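Local coordinates for protein aminoglycoside 3'-phosphotransferase AphA1-IAB (Acinetobacter baumannii, PDB 4FEV) that phosphorylates the 3'-hydroxyl of kanamycin and related aminoglycosides with ATP, thereby conferring resistance to these antibiotics, at residues A[190-195]-A[223-228]; A[40-45]-A[53-58]. All blocks are in the same frame, centred on the assembly; numbering follows the deposited sequence.

Interaction 1: A[190-195]-A[223-228]; sequences SPDSVV and IADRYQ
D192 and R226 illustrate how one acidic side chain can bind both the backbone and the side chain of a single residue near the start of a helix. D192 OD2 takes the backbone N-H of R226 almost in a straight line, with 2.9 Å between R226 N and D192 OD2. The other oxygen meets the guanidinium side-on in a salt bridge: D192 OD1 stands 2.9 Å from R226 NH2 and 3.2 Å from R226 NE. The planes of the two groups are 47° apart, and the two bonds differ: NH2 uses the syn lone pair of OD1, while NE comes from above the carboxylate plane. A bend at chi3 of R226 (81°) turns the guanidinium so that V194 CG1 packs on one face, 3.6 Å from R226 NH2.

The buried part is tightly held. V194 and A224 form an antiparallel hydrogen-bonded pair, with V194 N to A224 O at 2.9 Å and A224 N to V194 O at 3.0 Å, and the buried D225 caps the turn into the helix through a 2.9 Å bond from Y227 N to D225 OD1. D225 OD2 has a salt bridge to K261, which may offset the nearby charge of D192, and shares a water with S190 O and D192 N. The solvent side, where S190 and S193 are exposed, is looser: S193 lays its CB against I223 CG2, 3.7 Å away.

The contact thus ties the chain entering strand 194-196 to the beginning of helix 227-237. Helix 259-269 flanks it through K261 and H265, while H133 of helix 118-133 touches V194 and R226, and Q228 reaches G198 O, next to the probable proton acceptor D199.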
loop_
_atom_site.group_PDB
_atom_site.type_symbol
_atom_site.label_atom_id
_atom_site.label_comp_id
_atom_site.label_asym_id
_atom_site.label_seq_id
_atom_site.Cartn_x
_atom_site.Cartn_y
_atom_site.Cartn_z
ATOM N N SER A 190 22.249 4.831 7.154
ATOM C CA SER A 190 22.856 3.852 6.247
ATOM C C SER A 190 21.904 3.380 5.154
ATOM O O SER A 190 20.756 3.047 5.428
ATOM C CB SER A 190 23.362 2.633 7.031
ATOM O OG SER A 190 22.276 1.866 7.535
ATOM N N PRO A 191 22.400 3.322 3.913
ATOM C CA PRO A 191 21.592 2.862 2.782
ATOM C C PRO A 191 21.204 1.392 2.920
ATOM O O PRO A 191 22.045 0.530 3.176
ATOM C CB PRO A 191 22.524 3.063 1.579
ATOM C CG PRO A 191 23.898 3.008 2.153
ATOM C CD PRO A 191 23.788 3.623 3.523
ATOM N N ASP A 192 19.917 1.121 2.778
ATOM C CA ASP A 192 19.433 -0.244 2.662
ATOM C C ASP A 192 18.396 -0.246 1.549
ATOM O O ASP A 192 17.555 0.660 1.467
ATOM C CB ASP A 192 18.834 -0.709 3.987
ATOM C CG ASP A 192 18.068 -1.996 3.853
ATOM O OD1 ASP A 192 18.697 -3.077 3.878
ATOM O OD2 ASP A 192 16.831 -1.922 3.717
ATOM N N SER A 193 18.477 -1.228 0.662
ATOM C CA SER A 193 17.563 -1.270 -0.472
ATOM C C SER A 193 16.957 -2.643 -0.635
ATOM O O SER A 193 17.671 -3.604 -0.942
ATOM C CB SER A 193 18.293 -0.909 -1.775
ATOM O OG SER A 193 18.839 0.389 -1.729
ATOM N N VAL A 194 15.643 -2.734 -0.453
ATOM C CA VAL A 194 14.909 -3.953 -0.765
ATOM C C VAL A 194 13.640 -3.551 -1.509
ATOM O O VAL A 194 13.270 -2.372 -1.531
ATOM C CB VAL A 194 14.529 -4.768 0.513
ATOM C CG1 VAL A 194 15.763 -5.128 1.323
ATOM C CG2 VAL A 194 13.530 -3.975 1.393
ATOM N N VAL A 195 12.993 -4.519 -2.143
ATOM C CA VAL A 195 11.691 -4.290 -2.763
ATOM C C VAL A 195 10.676 -4.104 -1.634
ATOM O O VAL A 195 10.536 -4.997 -0.805
ATOM C CB VAL A 195 11.267 -5.505 -3.605
ATOM C CG1 VAL A 195 9.844 -5.351 -4.111
ATOM C CG2 VAL A 195 12.270 -5.737 -4.795
ATOM N N ILE A 223 11.807 0.058 -4.774
ATOM C CA ILE A 223 13.020 -0.099 -3.988
ATOM C C ILE A 223 13.110 1.013 -2.926
ATOM O O ILE A 223 13.028 2.200 -3.247
ATOM C CB ILE A 223 14.251 -0.069 -4.906
ATOM C CG1 ILE A 223 14.147 -1.200 -5.948
ATOM C CG2 ILE A 223 15.529 -0.197 -4.070
ATOM C CD1 ILE A 223 15.186 -1.116 -7.096
ATOM N N ALA A 224 13.265 0.613 -1.664
ATOM C CA ALA A 224 13.358 1.536 -0.524
ATOM C C ALA A 224 13.972 0.814 0.691
ATOM O O ALA A 224 14.324 -0.366 0.605
ATOM C CB ALA A 224 11.983 2.102 -0.173
ATOM N N ASP A 225 14.101 1.520 1.814
ATOM C CA ASP A 225 14.638 0.907 3.029
ATOM C C ASP A 225 13.577 -0.054 3.579
ATOM O O ASP A 225 12.379 0.273 3.567
ATOM C CB ASP A 225 14.977 1.990 4.062
ATOM C CG ASP A 225 15.832 1.468 5.210
ATOM O OD1 ASP A 225 15.331 0.672 6.031
ATOM O OD2 ASP A 225 17.013 1.860 5.292
ATOM N N ARG A 226 13.995 -1.229 4.063
ATOM C CA ARG A 226 13.033 -2.180 4.636
ATOM C C ARG A 226 12.199 -1.557 5.762
ATOM O O ARG A 226 11.074 -1.974 6.006
ATOM C CB ARG A 226 13.724 -3.464 5.140
ATOM C CG ARG A 226 14.702 -3.253 6.280
ATOM C CD ARG A 226 15.483 -4.583 6.587
ATOM N NE ARG A 226 16.582 -4.765 5.640
ATOM C CZ ARG A 226 16.851 -5.881 4.954
ATOM N NH1 ARG A 226 16.109 -6.977 5.072
ATOM N NH2 ARG A 226 17.887 -5.897 4.130
ATOM N N TYR A 227 12.746 -0.552 6.438
ATOM C CA TYR A 227 11.980 0.115 7.496
ATOM C C TYR A 227 10.776 0.891 6.967
ATOM O O TYR A 227 9.884 1.249 7.746
ATOM C CB TYR A 227 12.881 0.991 8.365
ATOM C CG TYR A 227 13.595 0.222 9.469
ATOM C CD1 TYR A 227 14.708 -0.572 9.189
ATOM C CD2 TYR A 227 13.157 0.289 10.793
ATOM C CE1 TYR A 227 15.367 -1.280 10.192
ATOM C CE2 TYR A 227 13.814 -0.428 11.813
ATOM C CZ TYR A 227 14.918 -1.212 11.497
ATOM O OH TYR A 227 15.594 -1.915 12.486
ATOM N N GLN A 228 10.722 1.154 5.661
ATOM C CA GLN A 228 9.504 1.743 5.093
ATOM C C GLN A 228 8.287 0.865 5.427
ATOM O O GLN A 228 7.224 1.364 5.826
ATOM C CB GLN A 228 9.594 1.957 3.578
ATOM C CG GLN A 228 8.219 2.296 2.938
ATOM C CD GLN A 228 7.642 3.643 3.422
ATOM O OE1 GLN A 228 8.367 4.491 3.937
ATOM N NE2 GLN A 228 6.328 3.823 3.264
HETATM O O HOH W 1 18.568 3.209 3.656
#

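Interaction 2: A[40-45]-A[53-58]. With PP1 (1-ter-butyl-3-p-tolyl-1H-pyrazolo[3,4-D]pyrimidin-4-ylamine), chain H.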
loop_
_atom_site.group_PDB
_atom_site.type_symbol
_atom_site.label_atom_id
_atom_site.label_comp_id
_atom_site.label_asym_id
_atom_site.label_seq_id
_atom_site.Cartn_x
_atom_site.Cartn_y
_atom_site.Cartn_z
ATOM N N THR A 40 -12.084 6.788 -5.781
ATOM C CA THR A 40 -13.368 6.198 -5.448
ATOM C C THR A 40 -13.268 4.687 -5.650
ATOM O O THR A 40 -12.779 4.219 -6.678
ATOM C CB THR A 40 -14.490 6.773 -6.324
ATOM O OG1 THR A 40 -14.532 8.200 -6.173
ATOM C CG2 THR A 40 -15.834 6.178 -5.928
ATOM N N ILE A 41 -13.713 3.924 -4.658
ATOM C CA ILE A 41 -13.638 2.470 -4.727
ATOM C C ILE A 41 -15.027 1.830 -4.759
ATOM O O ILE A 41 -15.846 2.060 -3.866
ATOM C CB ILE A 41 -12.854 1.915 -3.539
ATOM C CG1 ILE A 41 -11.422 2.470 -3.559
ATOM C CG2 ILE A 41 -12.877 0.376 -3.563
ATOM C CD1 ILE A 41 -10.692 2.321 -2.249
ATOM N N TYR A 42 -15.281 1.032 -5.794
ATOM C CA TYR A 42 -16.518 0.253 -5.911
ATOM C C TYR A 42 -16.265 -1.232 -5.710
ATOM O O TYR A 42 -15.320 -1.792 -6.274
ATOM C CB TYR A 42 -17.152 0.441 -7.289
ATOM C CG TYR A 42 -17.512 1.867 -7.615
ATOM C CD1 TYR A 42 -18.672 2.444 -7.115
ATOM C CD2 TYR A 42 -16.694 2.635 -8.428
ATOM C CE1 TYR A 42 -19.006 3.748 -7.414
ATOM C CE2 TYR A 42 -17.015 3.937 -8.733
ATOM C CZ TYR A 42 -18.172 4.491 -8.225
ATOM O OH TYR A 42 -18.491 5.792 -8.530
ATOM N N ARG A 43 -17.119 -1.871 -4.916
ATOM C CA ARG A 43 -17.133 -3.324 -4.827
ATOM C C ARG A 43 -18.244 -3.859 -5.725
ATOM O O ARG A 43 -19.377 -3.381 -5.681
ATOM C CB ARG A 43 -17.345 -3.782 -3.385
ATOM C CG ARG A 43 -17.205 -5.290 -3.169
ATOM C CD ARG A 43 -17.216 -5.639 -1.670
ATOM N NE ARG A 43 -18.541 -5.470 -1.075
ATOM C CZ ARG A 43 -19.447 -6.439 -0.990
ATOM N NH1 ARG A 43 -20.630 -6.206 -0.437
ATOM N NH2 ARG A 43 -19.169 -7.649 -1.456
ATOM N N LEU A 44 -17.902 -4.839 -6.552
ATOM C CA LEU A 44 -18.841 -5.448 -7.484
ATOM C C LEU A 44 -19.056 -6.882 -7.051
ATOM O O LEU A 44 -18.106 -7.648 -6.935
ATOM C CB LEU A 44 -18.294 -5.409 -8.909
ATOM C CG LEU A 44 -18.261 -4.047 -9.605
ATOM C CD1 LEU A 44 -17.101 -3.191 -9.132
ATOM C CD2 LEU A 44 -18.203 -4.241 -11.111
ATOM N N TYR A 45 -20.307 -7.245 -6.811
ATOM C CA TYR A 45 -20.618 -8.493 -6.138
ATOM C C TYR A 45 -22.026 -8.927 -6.506
ATOM O O TYR A 45 -22.756 -8.197 -7.178
ATOM C CB TYR A 45 -20.562 -8.281 -4.621
ATOM C CG TYR A 45 -21.662 -7.360 -4.121
ATOM C CD1 TYR A 45 -21.527 -5.978 -4.193
ATOM C CD2 TYR A 45 -22.844 -7.872 -3.595
ATOM C CE1 TYR A 45 -22.533 -5.133 -3.753
ATOM C CE2 TYR A 45 -23.853 -7.035 -3.154
ATOM C CZ TYR A 45 -23.692 -5.668 -3.234
ATOM O OH TYR A 45 -24.692 -4.831 -2.796
ATOM N N LEU A 53 -15.349 -8.313 -7.672
ATOM C CA LEU A 53 -14.363 -7.432 -8.294
ATOM C C LEU A 53 -14.293 -6.104 -7.552
ATOM O O LEU A 53 -15.252 -5.704 -6.876
ATOM C CB LEU A 53 -14.738 -7.140 -9.748
ATOM C CG LEU A 53 -15.030 -8.300 -10.691
ATOM C CD1 LEU A 53 -15.476 -7.788 -12.064
ATOM C CD2 LEU A 53 -13.813 -9.200 -10.816
ATOM N N PHE A 54 -13.170 -5.412 -7.701
ATOM C CA PHE A 54 -13.071 -4.026 -7.265
ATOM C C PHE A 54 -12.772 -3.083 -8.425
ATOM O O PHE A 54 -11.986 -3.404 -9.321
ATOM C CB PHE A 54 -12.023 -3.876 -6.164
ATOM C CG PHE A 54 -12.514 -4.311 -4.822
ATOM C CD1 PHE A 54 -13.242 -3.442 -4.029
ATOM C CD2 PHE A 54 -12.271 -5.594 -4.358
ATOM C CE1 PHE A 54 -13.718 -3.839 -2.791
ATOM C CE2 PHE A 54 -12.744 -5.997 -3.110
ATOM C CZ PHE A 54 -13.466 -5.118 -2.333
ATOM N N LEU A 55 -13.409 -1.916 -8.404
ATOM C CA LEU A 55 -13.155 -0.905 -9.421
ATOM C C LEU A 55 -12.700 0.419 -8.806
ATOM O O LEU A 55 -13.438 1.046 -8.037
ATOM C CB LEU A 55 -14.392 -0.703 -10.295
ATOM C CG LEU A 55 -14.356 0.383 -11.374
ATOM C CD1 LEU A 55 -13.242 0.126 -12.388
ATOM C CD2 LEU A 55 -15.705 0.461 -12.080
ATOM N N LYS A 56 -11.483 0.835 -9.145
ATOM C CA LYS A 56 -10.952 2.117 -8.705
ATOM C C LYS A 56 -11.101 3.179 -9.785
ATOM O O LYS A 56 -10.781 2.946 -10.953
ATOM C CB LYS A 56 -9.475 2.003 -8.355
ATOM C CG LYS A 56 -9.178 1.508 -6.978
ATOM C CD LYS A 56 -7.757 1.916 -6.602
ATOM C CE LYS A 56 -7.374 1.384 -5.243
ATOM N NZ LYS A 56 -6.062 1.926 -4.806
ATOM N N HIS A 57 -11.572 4.356 -9.386
ATOM C CA HIS A 57 -11.702 5.473 -10.304
ATOM C C HIS A 57 -10.972 6.694 -9.761
ATOM O O HIS A 57 -11.340 7.241 -8.711
ATOM C CB HIS A 57 -13.173 5.807 -10.539
ATOM C CG HIS A 57 -13.385 7.040 -11.362
ATOM N ND1 HIS A 57 -14.427 7.913 -11.141
ATOM C CD2 HIS A 57 -12.688 7.545 -12.406
ATOM C CE1 HIS A 57 -14.361 8.905 -12.010
ATOM N NE2 HIS A 57 -13.312 8.707 -12.788
ATOM N N GLY A 58 -9.947 7.128 -10.483
ATOM C CA GLY A 58 -9.213 8.327 -10.112
ATOM C C GLY A 58 -9.420 9.443 -11.118
ATOM O O GLY A 58 -9.320 9.222 -12.320
HETATM N N1 PP1 H . -9.309 -3.385 -2.216
HETATM C C2 PP1 H . -8.628 -6.522 -3.841
HETATM N N3 PP1 H . -8.624 -5.212 -3.694
HETATM C C4 PP1 H . -9.173 -4.651 -2.599
HETATM C C5 PP1 H . -9.742 -5.439 -1.609
HETATM C C6 PP1 H . -9.719 -6.828 -1.809
HETATM N N7 PP1 H . -9.162 -7.304 -2.921
HETATM N N8 PP1 H . -9.886 -3.285 -1.125
HETATM C C9 PP1 H . -10.169 -4.506 -0.648
HETATM N N10 PP1 H . -10.214 -7.735 -0.966
HETATM C C11 PP1 H . -10.870 -4.733 0.544
HETATM C C12 PP1 H . -11.080 -5.991 1.096
HETATM C C13 PP1 H . -11.778 -6.158 2.286
HETATM C C14 PP1 H . -12.275 -5.048 2.949
HETATM C C15 PP1 H . -12.067 -3.778 2.418
HETATM C C16 PP1 H . -11.357 -3.624 1.231
HETATM C C24 PP1 H . -13.042 -5.229 4.259
HETATM C C28 PP1 H . -8.815 -2.210 -2.992
HETATM C C29 PP1 H . -9.133 -0.959 -2.170
HETATM C C33 PP1 H . -7.292 -2.342 -3.171
HETATM C C37 PP1 H . -9.518 -2.161 -4.354
HETATM O O HOH W 2 -16.779 7.864 -9.694
#
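The ring of F54 has the pyrazolopyrimidine of PP1 over one face, roughly parallel to it, while R43 and I41 of the partner strand approach it obliquely. F54 CE2 comes within 3.4 Å of PP1 C6, and R43 CB lies 3.7 Å from F54 CE1. R43 CG is anti to its own backbone N (chi1 -173°), which runs the aliphatic chain past the ring before a bend carries the guanidinium over the face of Y45; R43 NH2 pairs with E52. I41 serves two partners by its two branches: CG2 is 3.9 Å from F54 CD1, and I41 CD1 reaches PP1 C29 at 3.6 Å.

Across the sheet, Y42 and H57 each present an edge to one water, in the plane of both rings, at 2.9 Å from Y42 OH and 2.8 Å from H57 ND1. The leucines L44, L53 and L55 fill the same face, with L44 CB and L53 CB 4.0 Å apart. Pairs T40-H57, Y42-L55 and L44-L53 are the hydrogen-bonded rungs of this antiparallel hairpin.

K56 NZ forms salt bridges with E69 and D217, consistent with the strand lysine and helix glutamate pairing of the protein-kinase fold. PP1, also bonded to I102 O, probably occupies the nucleotide pocket.

Both strands are interior to the five-stranded sheet, 53-59 in the middle: strand 28-32 flanks 40-45, with W29 edge-to-face on Y42, and strand 94-100 flanks 53-59, where W96 stacks on H57, while E69 comes from helix 61-76.

In the fold
Interactions 1 and 2 lie on opposite sides of the chain's centre, with centres 31 Å apart and no shared element, and they exemplify how chemistry follows place in a kinase-like fold. Interaction 2 is regular: a hairpin within the sheet joined by backbone bonds and apolar contacts, with one face packed against a ligand. Interaction 1 has only a short two-pair piece of antiparallel bridge and relies instead on carboxylates, a guanidinium and a water among helices. Both are partly buried, though only interaction 1 includes exposed touching residues. Neither touches D199, the probable proton acceptor, whose side chain is about 9 Å from that of K56 and about 11 Å from that of A224.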